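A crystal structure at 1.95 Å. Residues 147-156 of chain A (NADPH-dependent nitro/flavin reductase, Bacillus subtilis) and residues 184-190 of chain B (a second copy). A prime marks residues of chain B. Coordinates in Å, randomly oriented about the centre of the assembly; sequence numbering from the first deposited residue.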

# COMPACT_ATOMS: atom_id res chain seq x y z
N GLU A 147 22.05 6.59 -2.40
CA GLU A 147 23.12 7.56 -2.59
C GLU A 147 22.61 8.77 -3.37
O GLU A 147 22.96 9.90 -3.03
CB GLU A 147 24.32 6.95 -3.34
CG GLU A 147 25.06 5.86 -2.59
CD GLU A 147 26.36 5.53 -3.29
OE1 GLU A 147 26.46 4.45 -3.90
OE2 GLU A 147 27.28 6.39 -3.26
N VAL A 148 21.77 8.55 -4.42
CA VAL A 148 21.19 9.65 -5.22
C VAL A 148 20.32 10.55 -4.31
O VAL A 148 20.42 11.78 -4.34
CB VAL A 148 20.38 9.12 -6.45
CG1 VAL A 148 19.56 10.22 -7.12
CG2 VAL A 148 21.29 8.44 -7.47
N LEU A 149 19.47 9.91 -3.50
CA LEU A 149 18.52 10.61 -2.63
C LEU A 149 19.08 10.99 -1.26
O LEU A 149 18.40 11.69 -0.51
CB LEU A 149 17.24 9.77 -2.48
CG LEU A 149 16.52 9.34 -3.78
CD1 LEU A 149 15.40 8.37 -3.47
CD2 LEU A 149 15.99 10.54 -4.55
N GLN A 150 20.30 10.50 -0.93
CA GLN A 150 20.98 10.74 0.36
C GLN A 150 20.05 10.38 1.53
O GLN A 150 19.85 11.17 2.46
CB GLN A 150 21.53 12.18 0.45
CG GLN A 150 22.68 12.45 -0.54
CD GLN A 150 24.00 11.83 -0.11
OE1 GLN A 150 24.59 12.22 0.90
NE2 GLN A 150 24.47 10.83 -0.85
N THR A 151 19.41 9.20 1.43
CA THR A 151 18.49 8.76 2.47
C THR A 151 19.28 8.18 3.63
O THR A 151 20.22 7.42 3.41
CB THR A 151 17.41 7.81 1.95
OG1 THR A 151 18.02 6.71 1.28
CG2 THR A 151 16.38 8.51 1.06
N PRO A 152 18.91 8.52 4.88
CA PRO A 152 19.66 8.01 6.03
C PRO A 152 19.26 6.58 6.40
O PRO A 152 18.43 5.97 5.70
CB PRO A 152 19.31 9.02 7.13
CG PRO A 152 17.87 9.43 6.79
CD PRO A 152 17.79 9.41 5.29
N ASP A 153 19.78 6.07 7.53
CA ASP A 153 19.39 4.73 7.98
C ASP A 153 17.92 4.79 8.40
O ASP A 153 17.43 5.87 8.70
CB ASP A 153 20.26 4.25 9.14
CG ASP A 153 20.73 2.83 8.92
OD1 ASP A 153 20.11 1.91 9.49
OD2 ASP A 153 21.66 2.64 8.10
N HIS A 154 17.22 3.64 8.36
CA HIS A 154 15.78 3.55 8.68
C HIS A 154 14.88 4.21 7.64
O HIS A 154 13.71 4.50 7.92
CB HIS A 154 15.45 4.01 10.12
CG HIS A 154 16.24 3.26 11.14
ND1 HIS A 154 16.01 1.92 11.38
CD2 HIS A 154 17.26 3.68 11.91
CE1 HIS A 154 16.89 1.57 12.31
NE2 HIS A 154 17.67 2.60 12.65
N VAL A 155 15.43 4.45 6.45
CA VAL A 155 14.69 5.01 5.31
C VAL A 155 14.92 4.05 4.13
O VAL A 155 16.07 3.76 3.79
CB VAL A 155 15.01 6.49 4.97
CG1 VAL A 155 14.26 6.95 3.72
CG2 VAL A 155 14.67 7.41 6.14
N LEU A 156 13.83 3.52 3.56
CA LEU A 156 13.94 2.59 2.45
C LEU A 156 13.13 3.07 1.24
O LEU A 156 11.89 2.99 1.28
CB LEU A 156 13.48 1.16 2.88
CG LEU A 156 13.75 0.02 1.87
CD1 LEU A 156 15.27 -0.32 1.80
CD2 LEU A 156 12.99 -1.23 2.26
N GLU B 184 12.72 17.72 -1.02
CA GLU B 184 13.08 18.10 -2.40
C GLU B 184 14.45 17.59 -2.77
O GLU B 184 15.44 17.97 -2.14
CB GLU B 184 12.99 19.61 -2.60
CG GLU B 184 11.56 20.07 -2.78
CD GLU B 184 11.29 21.54 -2.55
OE1 GLU B 184 12.15 22.22 -1.94
OE2 GLU B 184 10.20 22.00 -2.93
N ASN B 185 14.50 16.67 -3.74
CA ASN B 185 15.70 16.03 -4.30
C ASN B 185 16.45 15.06 -3.41
O ASN B 185 16.91 14.02 -3.90
CB ASN B 185 16.63 17.05 -4.96
CG ASN B 185 15.97 17.67 -6.17
OD1 ASN B 185 15.50 16.98 -7.07
ND2 ASN B 185 15.86 18.97 -6.19
N THR B 186 16.66 15.43 -2.14
CA THR B 186 17.36 14.60 -1.16
C THR B 186 16.58 14.67 0.14
O THR B 186 15.86 15.63 0.38
CB THR B 186 18.82 15.08 -0.91
OG1 THR B 186 18.80 16.44 -0.46
CG2 THR B 186 19.73 14.93 -2.14
N TYR B 187 16.74 13.66 0.99
CA TYR B 187 16.10 13.58 2.31
C TYR B 187 16.71 14.68 3.19
O TYR B 187 17.93 14.83 3.23
CB TYR B 187 16.37 12.21 2.95
CG TYR B 187 15.48 11.93 4.14
CD1 TYR B 187 15.80 12.43 5.41
CD2 TYR B 187 14.33 11.15 4.02
CE1 TYR B 187 14.98 12.20 6.51
CE2 TYR B 187 13.52 10.88 5.12
CZ TYR B 187 13.85 11.40 6.37
OH TYR B 187 13.06 11.13 7.46
N ASN B 188 15.87 15.45 3.87
CA ASN B 188 16.34 16.52 4.74
C ASN B 188 16.68 15.97 6.13
O ASN B 188 15.79 15.58 6.88
CB ASN B 188 15.31 17.66 4.82
CG ASN B 188 15.76 18.86 5.64
OD1 ASN B 188 16.91 18.95 6.09
ND2 ASN B 188 14.88 19.80 5.83
N VAL B 189 17.99 15.95 6.46
CA VAL B 189 18.47 15.46 7.76
C VAL B 189 18.84 16.62 8.71
O VAL B 189 19.37 16.35 9.79
CB VAL B 189 19.60 14.39 7.67
CG1 VAL B 189 19.12 13.11 6.98
CG2 VAL B 189 20.87 14.95 7.01
N ASN B 190 18.58 17.88 8.30
CA ASN B 190 18.90 19.05 9.13
C ASN B 190 18.16 18.99 10.49
O ASN B 190 16.92 18.98 10.52
CB ASN B 190 18.59 20.35 8.38
CG ASN B 190 19.03 21.59 9.12
OD1 ASN B 190 18.38 22.05 10.06
ND2 ASN B 190 20.12 22.19 8.69

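The chain A stretch leaves a helix at Gln150, whose positive phi (52°, with psi 46°) breaks the helical path, and runs through Thr151 into a type II turn from Pro152 to Val155. The turn's backbone bond, Val155 N to Pro152 O, is weak at 3.4 Å. Chain B contributes an irregular segment, nearest at Leu149 and Thr186′, whose CA atoms lie 4.4 Å apart. The single hydrogen bond between the stretches forms here: Tyr187′ N donates to Leu149 O over 3.0 Å, with an N-H...O angle of 159°. The same carbonyl oxygen receives a CA-H...O contact from Thr186′ CA at 3.2 Å, so Leu149 O meets two successive residues of the partner.

Tyr187′ is the centre of the side-chain packing, with 86 Å² covered out of 345 Å² buried over both sides. Its CA-to-CB bond points toward chain A, and chi1 of -166° (t) sets the ring beside the turn. Pro152 CD lies over one face, 3.9 Å from the ring centroid and 24° off the normal, the geometry of a CH-pi contact; a proline ring suits this place because its CD methylene presents C-H bonds to the aromatic face. Val155 CG2 approaches Tyr187′ CE2 obliquely at 3.8 Å, adding an apolar surface. The ring can be buried without stranding its hydroxyl, since Tyr187′ OH is hydrogen-bonded elsewhere in the structure. Pro152 also reaches Val189′, CG to CG1 at 3.9 Å.

Gln150 starts toward chain B, but its end leads away: NE2 donates to Glu147 O at 2.8 Å and 174°, tying the side chain back to the helix end, while CG remains 4.2 Å from Thr186′ CG2. One cost is visible. Asn185′ O, 3.7 Å from the apolar Leu149 CD2, is buried by the contact without any hydrogen-bonding partner in the model.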